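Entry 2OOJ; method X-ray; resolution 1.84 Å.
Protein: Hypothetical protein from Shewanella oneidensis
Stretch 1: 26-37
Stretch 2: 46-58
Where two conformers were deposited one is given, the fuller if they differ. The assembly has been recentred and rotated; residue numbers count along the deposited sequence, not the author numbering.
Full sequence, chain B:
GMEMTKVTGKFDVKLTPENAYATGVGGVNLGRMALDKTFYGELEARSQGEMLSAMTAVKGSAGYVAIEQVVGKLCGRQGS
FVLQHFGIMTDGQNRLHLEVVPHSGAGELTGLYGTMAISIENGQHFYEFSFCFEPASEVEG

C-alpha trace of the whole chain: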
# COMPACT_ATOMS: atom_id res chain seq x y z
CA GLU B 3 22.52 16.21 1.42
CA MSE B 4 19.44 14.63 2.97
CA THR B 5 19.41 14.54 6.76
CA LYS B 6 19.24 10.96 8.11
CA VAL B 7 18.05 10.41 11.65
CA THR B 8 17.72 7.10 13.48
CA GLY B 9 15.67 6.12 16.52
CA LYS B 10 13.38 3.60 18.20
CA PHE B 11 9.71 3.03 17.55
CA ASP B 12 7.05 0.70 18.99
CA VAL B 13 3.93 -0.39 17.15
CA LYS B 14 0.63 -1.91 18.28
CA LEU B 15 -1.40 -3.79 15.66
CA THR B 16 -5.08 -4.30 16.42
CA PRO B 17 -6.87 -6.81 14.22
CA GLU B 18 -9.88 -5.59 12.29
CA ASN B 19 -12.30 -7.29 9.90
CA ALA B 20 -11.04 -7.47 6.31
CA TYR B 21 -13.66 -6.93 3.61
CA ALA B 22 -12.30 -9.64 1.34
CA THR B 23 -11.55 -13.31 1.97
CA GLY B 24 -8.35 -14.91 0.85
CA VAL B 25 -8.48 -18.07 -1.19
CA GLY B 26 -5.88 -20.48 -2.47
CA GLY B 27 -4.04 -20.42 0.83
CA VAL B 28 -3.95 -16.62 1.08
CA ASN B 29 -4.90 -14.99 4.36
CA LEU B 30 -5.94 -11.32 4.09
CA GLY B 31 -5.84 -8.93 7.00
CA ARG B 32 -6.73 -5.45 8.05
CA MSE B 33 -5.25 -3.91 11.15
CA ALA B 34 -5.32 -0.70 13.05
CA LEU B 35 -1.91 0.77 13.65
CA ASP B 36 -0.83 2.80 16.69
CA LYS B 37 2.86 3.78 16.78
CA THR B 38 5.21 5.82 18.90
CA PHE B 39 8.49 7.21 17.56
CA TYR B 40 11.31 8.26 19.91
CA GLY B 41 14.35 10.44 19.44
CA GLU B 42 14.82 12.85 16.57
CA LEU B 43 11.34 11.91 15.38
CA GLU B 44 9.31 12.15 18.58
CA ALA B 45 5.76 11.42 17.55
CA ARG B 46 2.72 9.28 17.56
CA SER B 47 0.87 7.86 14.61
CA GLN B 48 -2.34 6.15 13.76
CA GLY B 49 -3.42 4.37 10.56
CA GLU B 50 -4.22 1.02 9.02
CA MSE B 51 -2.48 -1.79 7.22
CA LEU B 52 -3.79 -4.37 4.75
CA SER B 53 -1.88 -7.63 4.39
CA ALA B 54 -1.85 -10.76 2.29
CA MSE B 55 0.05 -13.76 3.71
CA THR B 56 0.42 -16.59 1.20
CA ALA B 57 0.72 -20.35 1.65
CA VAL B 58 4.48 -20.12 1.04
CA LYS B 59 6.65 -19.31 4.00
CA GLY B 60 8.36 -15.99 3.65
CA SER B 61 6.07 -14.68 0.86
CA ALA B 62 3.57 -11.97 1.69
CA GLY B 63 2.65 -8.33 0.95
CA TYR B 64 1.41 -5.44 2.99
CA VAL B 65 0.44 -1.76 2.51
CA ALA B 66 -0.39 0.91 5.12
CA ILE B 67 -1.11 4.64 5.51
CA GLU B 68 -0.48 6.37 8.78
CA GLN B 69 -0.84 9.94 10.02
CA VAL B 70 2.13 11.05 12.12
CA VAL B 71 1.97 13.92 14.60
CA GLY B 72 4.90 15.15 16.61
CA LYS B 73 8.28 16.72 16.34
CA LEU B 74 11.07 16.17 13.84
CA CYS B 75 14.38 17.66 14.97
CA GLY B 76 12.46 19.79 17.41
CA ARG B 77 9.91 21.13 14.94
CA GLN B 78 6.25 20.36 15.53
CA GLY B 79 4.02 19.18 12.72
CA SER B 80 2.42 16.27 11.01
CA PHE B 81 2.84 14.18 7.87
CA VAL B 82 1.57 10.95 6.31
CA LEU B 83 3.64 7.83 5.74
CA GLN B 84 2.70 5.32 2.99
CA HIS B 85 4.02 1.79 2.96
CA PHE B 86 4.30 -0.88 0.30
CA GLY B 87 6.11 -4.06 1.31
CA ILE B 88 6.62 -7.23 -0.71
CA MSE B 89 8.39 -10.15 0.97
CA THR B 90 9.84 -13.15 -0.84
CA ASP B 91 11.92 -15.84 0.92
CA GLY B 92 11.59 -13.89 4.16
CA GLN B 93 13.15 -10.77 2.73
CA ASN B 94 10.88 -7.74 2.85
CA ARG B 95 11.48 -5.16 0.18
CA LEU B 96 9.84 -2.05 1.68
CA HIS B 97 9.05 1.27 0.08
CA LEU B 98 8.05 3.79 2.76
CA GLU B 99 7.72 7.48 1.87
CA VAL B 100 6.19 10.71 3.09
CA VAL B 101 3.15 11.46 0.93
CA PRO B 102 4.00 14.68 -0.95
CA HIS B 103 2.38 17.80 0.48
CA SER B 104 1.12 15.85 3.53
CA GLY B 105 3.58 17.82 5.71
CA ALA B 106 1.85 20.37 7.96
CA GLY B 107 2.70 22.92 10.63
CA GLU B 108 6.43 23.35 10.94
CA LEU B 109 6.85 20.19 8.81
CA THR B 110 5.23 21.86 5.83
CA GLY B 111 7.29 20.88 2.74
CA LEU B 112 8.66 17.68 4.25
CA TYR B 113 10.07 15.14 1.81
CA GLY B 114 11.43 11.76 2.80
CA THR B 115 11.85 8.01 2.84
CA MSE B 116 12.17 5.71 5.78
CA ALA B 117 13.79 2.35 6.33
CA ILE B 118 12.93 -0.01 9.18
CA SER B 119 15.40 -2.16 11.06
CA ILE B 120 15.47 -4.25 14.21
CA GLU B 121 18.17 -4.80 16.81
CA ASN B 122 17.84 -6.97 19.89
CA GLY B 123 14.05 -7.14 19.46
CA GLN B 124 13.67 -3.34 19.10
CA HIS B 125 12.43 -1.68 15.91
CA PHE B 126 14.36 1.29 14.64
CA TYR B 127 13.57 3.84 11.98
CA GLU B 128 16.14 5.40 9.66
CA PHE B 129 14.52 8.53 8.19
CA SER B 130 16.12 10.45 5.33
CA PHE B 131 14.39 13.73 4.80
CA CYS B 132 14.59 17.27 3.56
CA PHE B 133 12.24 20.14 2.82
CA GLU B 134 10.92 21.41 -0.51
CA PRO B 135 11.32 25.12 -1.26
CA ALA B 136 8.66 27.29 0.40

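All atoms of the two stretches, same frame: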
# COMPACT_ATOMS: atom_id res chain seq x y z
N GLY B 26 -7.08 -19.89 -1.91
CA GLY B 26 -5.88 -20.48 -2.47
C GLY B 26 -4.71 -20.42 -1.51
O GLY B 26 -3.55 -20.35 -1.93
N GLY B 27 -5.04 -20.43 -0.22
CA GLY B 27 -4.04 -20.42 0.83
C GLY B 27 -3.67 -19.03 1.30
O GLY B 27 -2.94 -18.89 2.27
N VAL B 28 -4.18 -18.00 0.62
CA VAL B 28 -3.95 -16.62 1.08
C VAL B 28 -4.79 -16.26 2.30
O VAL B 28 -5.96 -16.57 2.36
CB VAL B 28 -4.27 -15.66 -0.08
CG1 VAL B 28 -4.31 -14.22 0.41
CG2 VAL B 28 -3.28 -15.89 -1.24
N ASN B 29 -4.20 -15.59 3.26
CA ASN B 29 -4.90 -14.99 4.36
C ASN B 29 -4.74 -13.45 4.32
O ASN B 29 -3.63 -12.94 4.39
CB ASN B 29 -4.35 -15.53 5.66
CG ASN B 29 -4.75 -16.99 5.86
OD1 ASN B 29 -3.99 -17.89 5.57
ND2 ASN B 29 -6.01 -17.20 6.22
N LEU B 30 -5.88 -12.77 4.26
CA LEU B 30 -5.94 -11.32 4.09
C LEU B 30 -6.23 -10.72 5.43
O LEU B 30 -6.96 -11.31 6.26
CB LEU B 30 -7.04 -10.91 3.12
CG LEU B 30 -6.99 -11.46 1.71
CD1 LEU B 30 -8.16 -10.90 0.93
CD2 LEU B 30 -5.64 -11.13 1.02
N GLY B 31 -5.63 -9.58 5.71
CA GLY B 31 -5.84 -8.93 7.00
C GLY B 31 -6.02 -7.44 6.85
O GLY B 31 -5.63 -6.84 5.84
N ARG B 32 -6.68 -6.87 7.85
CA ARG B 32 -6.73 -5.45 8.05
C ARG B 32 -6.41 -5.23 9.51
O ARG B 32 -6.95 -5.92 10.36
CB ARG B 32 -8.11 -4.87 7.74
CG ARG B 32 -8.15 -3.36 7.94
CD ARG B 32 -9.35 -2.76 7.34
NE ARG B 32 -10.59 -3.30 7.90
CZ ARG B 32 -11.33 -2.69 8.82
NH1 ARG B 32 -10.96 -1.52 9.32
NH2 ARG B 32 -12.46 -3.25 9.25
N MSE B 33 -5.59 -4.23 9.79
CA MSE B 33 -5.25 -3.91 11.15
C MSE B 33 -5.20 -2.43 11.39
O MSE B 33 -4.98 -1.64 10.47
CB MSE B 33 -3.94 -4.57 11.51
CG MSE B 33 -4.09 -6.07 11.54
SE MSE B 33 -3.09 -6.82 12.94
CE MSE B 33 -1.52 -7.02 12.03
N ALA B 34 -5.48 -2.06 12.62
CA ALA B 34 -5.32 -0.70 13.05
C ALA B 34 -3.91 -0.59 13.56
O ALA B 34 -3.40 -1.49 14.23
CB ALA B 34 -6.31 -0.34 14.16
N LEU B 35 -3.29 0.55 13.27
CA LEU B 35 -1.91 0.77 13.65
C LEU B 35 -1.85 1.92 14.63
O LEU B 35 -2.38 2.98 14.34
CB LEU B 35 -1.06 1.17 12.44
CG LEU B 35 -0.83 0.28 11.23
CD1 LEU B 35 0.19 1.00 10.33
CD2 LEU B 35 -0.35 -1.09 11.67
N ASP B 36 -1.14 1.72 15.73
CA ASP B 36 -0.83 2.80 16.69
C ASP B 36 0.67 2.72 16.96
O ASP B 36 1.15 1.71 17.44
CB ASP B 36 -1.62 2.65 18.01
CG ASP B 36 -3.11 2.99 17.84
OD1 ASP B 36 -3.47 4.17 17.79
OD2 ASP B 36 -3.92 2.06 17.71
N LYS B 37 1.41 3.77 16.62
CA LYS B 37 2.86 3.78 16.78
C LYS B 37 3.33 4.97 17.59
O LYS B 37 2.66 6.01 17.64
CB LYS B 37 3.59 3.87 15.45
CG LYS B 37 3.39 2.79 14.47
CD LYS B 37 4.53 2.91 13.40
CE LYS B 37 4.21 2.09 12.18
NZ LYS B 37 5.13 2.41 11.05
N ARG B 46 3.64 10.39 17.52
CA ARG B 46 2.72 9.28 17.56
C ARG B 46 2.06 9.20 16.22
O ARG B 46 1.96 10.20 15.52
CB ARG B 46 1.66 9.50 18.63
CG ARG B 46 2.25 9.51 20.02
CD ARG B 46 1.21 9.24 21.10
NE ARG B 46 1.75 9.49 22.44
N SER B 47 1.61 8.02 15.87
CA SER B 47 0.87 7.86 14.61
C SER B 47 -0.23 6.87 14.74
O SER B 47 -0.16 5.99 15.58
CB SER B 47 1.77 7.44 13.46
OG SER B 47 2.14 6.10 13.61
N GLN B 48 -1.25 7.07 13.92
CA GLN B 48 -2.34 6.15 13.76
C GLN B 48 -2.58 5.90 12.27
O GLN B 48 -2.48 6.83 11.46
CB GLN B 48 -3.61 6.74 14.37
CG GLN B 48 -3.69 6.61 15.85
CD GLN B 48 -5.13 6.76 16.38
OE1 GLN B 48 -5.87 7.60 15.90
NE2 GLN B 48 -5.51 5.92 17.36
N GLY B 49 -2.96 4.68 11.92
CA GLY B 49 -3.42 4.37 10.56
C GLY B 49 -3.89 2.94 10.47
O GLY B 49 -4.25 2.35 11.48
N GLU B 50 -3.85 2.38 9.25
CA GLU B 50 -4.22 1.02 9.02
C GLU B 50 -3.27 0.38 8.04
O GLU B 50 -2.60 1.06 7.28
CB GLU B 50 -5.66 0.91 8.51
CG GLU B 50 -6.66 1.45 9.50
CD GLU B 50 -8.09 1.21 9.05
OE1 GLU B 50 -8.55 0.06 9.20
OE2 GLU B 50 -8.71 2.14 8.50
N MSE B 51 -3.23 -0.94 8.11
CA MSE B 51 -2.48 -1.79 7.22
C MSE B 51 -3.42 -2.83 6.65
O MSE B 51 -4.40 -3.22 7.29
CB MSE B 51 -1.39 -2.48 8.02
CG MSE B 51 -0.64 -3.57 7.28
SE MSE B 51 0.60 -4.56 8.52
CE MSE B 51 -0.22 -4.16 9.98
N LEU B 52 -3.12 -3.27 5.44
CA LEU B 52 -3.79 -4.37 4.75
C LEU B 52 -2.66 -5.33 4.45
O LEU B 52 -1.57 -4.90 4.12
CB LEU B 52 -4.45 -3.87 3.47
CG LEU B 52 -5.43 -2.72 3.64
CD1 LEU B 52 -5.87 -2.22 2.27
CD2 LEU B 52 -6.63 -3.16 4.52
N SER B 53 -2.90 -6.63 4.62
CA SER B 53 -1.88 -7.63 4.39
C SER B 53 -2.43 -8.82 3.61
O SER B 53 -3.62 -9.12 3.66
CB SER B 53 -1.33 -8.13 5.72
OG SER B 53 -2.37 -8.66 6.48
N ALA B 54 -1.56 -9.48 2.88
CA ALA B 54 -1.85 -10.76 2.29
C ALA B 54 -0.69 -11.70 2.59
O ALA B 54 0.42 -11.50 2.09
CB ALA B 54 -2.03 -10.61 0.78
N MSE B 55 -0.91 -12.68 3.47
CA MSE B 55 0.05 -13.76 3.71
C MSE B 55 -0.29 -14.89 2.74
O MSE B 55 -1.44 -15.16 2.52
CB MSE B 55 -0.05 -14.28 5.14
CG MSE B 55 -0.06 -13.22 6.22
SE MSE B 55 1.57 -12.13 6.27
CE MSE B 55 2.90 -13.60 6.42
N THR B 56 0.70 -15.52 2.14
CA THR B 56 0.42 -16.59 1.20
C THR B 56 0.67 -17.93 1.88
O THR B 56 1.08 -17.97 3.04
CB THR B 56 1.27 -16.45 -0.04
OG1 THR B 56 2.59 -16.91 0.23
CG2 THR B 56 1.29 -14.95 -0.56
N ALA B 57 0.46 -19.01 1.14
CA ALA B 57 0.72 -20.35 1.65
C ALA B 57 2.20 -20.70 1.65
O ALA B 57 2.59 -21.76 2.16
CB ALA B 57 -0.06 -21.39 0.82
N VAL B 58 3.05 -19.84 1.10
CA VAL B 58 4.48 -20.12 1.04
C VAL B 58 5.20 -19.29 2.06
O VAL B 58 5.14 -18.06 2.03
CB VAL B 58 5.04 -19.84 -0.35
CG1 VAL B 58 6.57 -19.94 -0.38
CG2 VAL B 58 4.40 -20.79 -1.35
O HOH W 1 -0.94 -18.75 -1.43
O HOH W 2 -2.79 -11.28 6.36
O HOH W 3 -1.38 6.30 18.12

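The two stretches are neighbouring antiparallel strands, 29-37 against 46-55, and together they bury 1001 Å² between them. Five hydrogen-bonded pairs alternate with four non-hydrogen-bonded ones, so side chains fall in turn on two faces: R32, A34 and D36 share one with L52, E50 and Q48, while M33 and L35 share the other with M51.

Stretch 1 enters through a turn. G26 has a positive phi, which favours glycine, and its O accepts a bond from water 1, which in turn accepts one from A57 N. At G27 a CB would lie 2.8 Å from A57 CB and also jam against the preceding carbonyl, so glycine alone fits. V28 CA then approaches M55 O at 3.2 Å, a CA-H...O contact.

Pairing proper begins at N29, whose N donates to M55 O and whose O accepts from M55 N, both at 2.9 Å. The same N29 O receives a bond from water 2, which also lies 2.7 Å from S53 OG. L30 sends CD2 to within 3.7 Å of A54 CB; the small alanine offers the longer leucine an apolar surface. G31 N bonds S53 O at 2.9 Å, and S53 N returns to G31 O at 3.0 Å. A CB on G31 would sit 2.8 Å from S53 OG, so the bare backbone leaves the serine its room.

R32 is extended through chi2, then turns at chi3 (p). Its NH1 forms a salt bridge with E50 OE1 at 2.9 Å, the carboxylate oxygen lying at the guanidinium edge, near its plane. Both residues are buried, where pairing opposite charges is especially valuable; R32 CG also packs 3.7 Å from L52 CD2, using the aliphatic part of the chain.

M33, a selenomethionine, exchanges backbone bonds with M51: M33 N to M51 O at 2.9 Å and M51 N to M33 O at 3.0 Å. Their CE atoms meet at 3.8 Å. Buried A34 places only a methyl on the arginine's face. L35 reaches diagonally, CD2 lying 3.5 Å from M51 CE, while its N bonds G49 O at 2.7 Å; G49, without a side chain, adopts an extended backbone with phi/psi of -176/-156.

D36 OD1 accepts from Q48 NE2 at 2.7 Å, a carboxylate meeting an amide donor, and water 3 links that OD1 to S47 O. K37 makes the last pair within these two stretches: K37 N to S47 O and S47 N to K37 O are both 2.9 Å. Its side-chain end leads away, and NZ is bonded elsewhere in the structure.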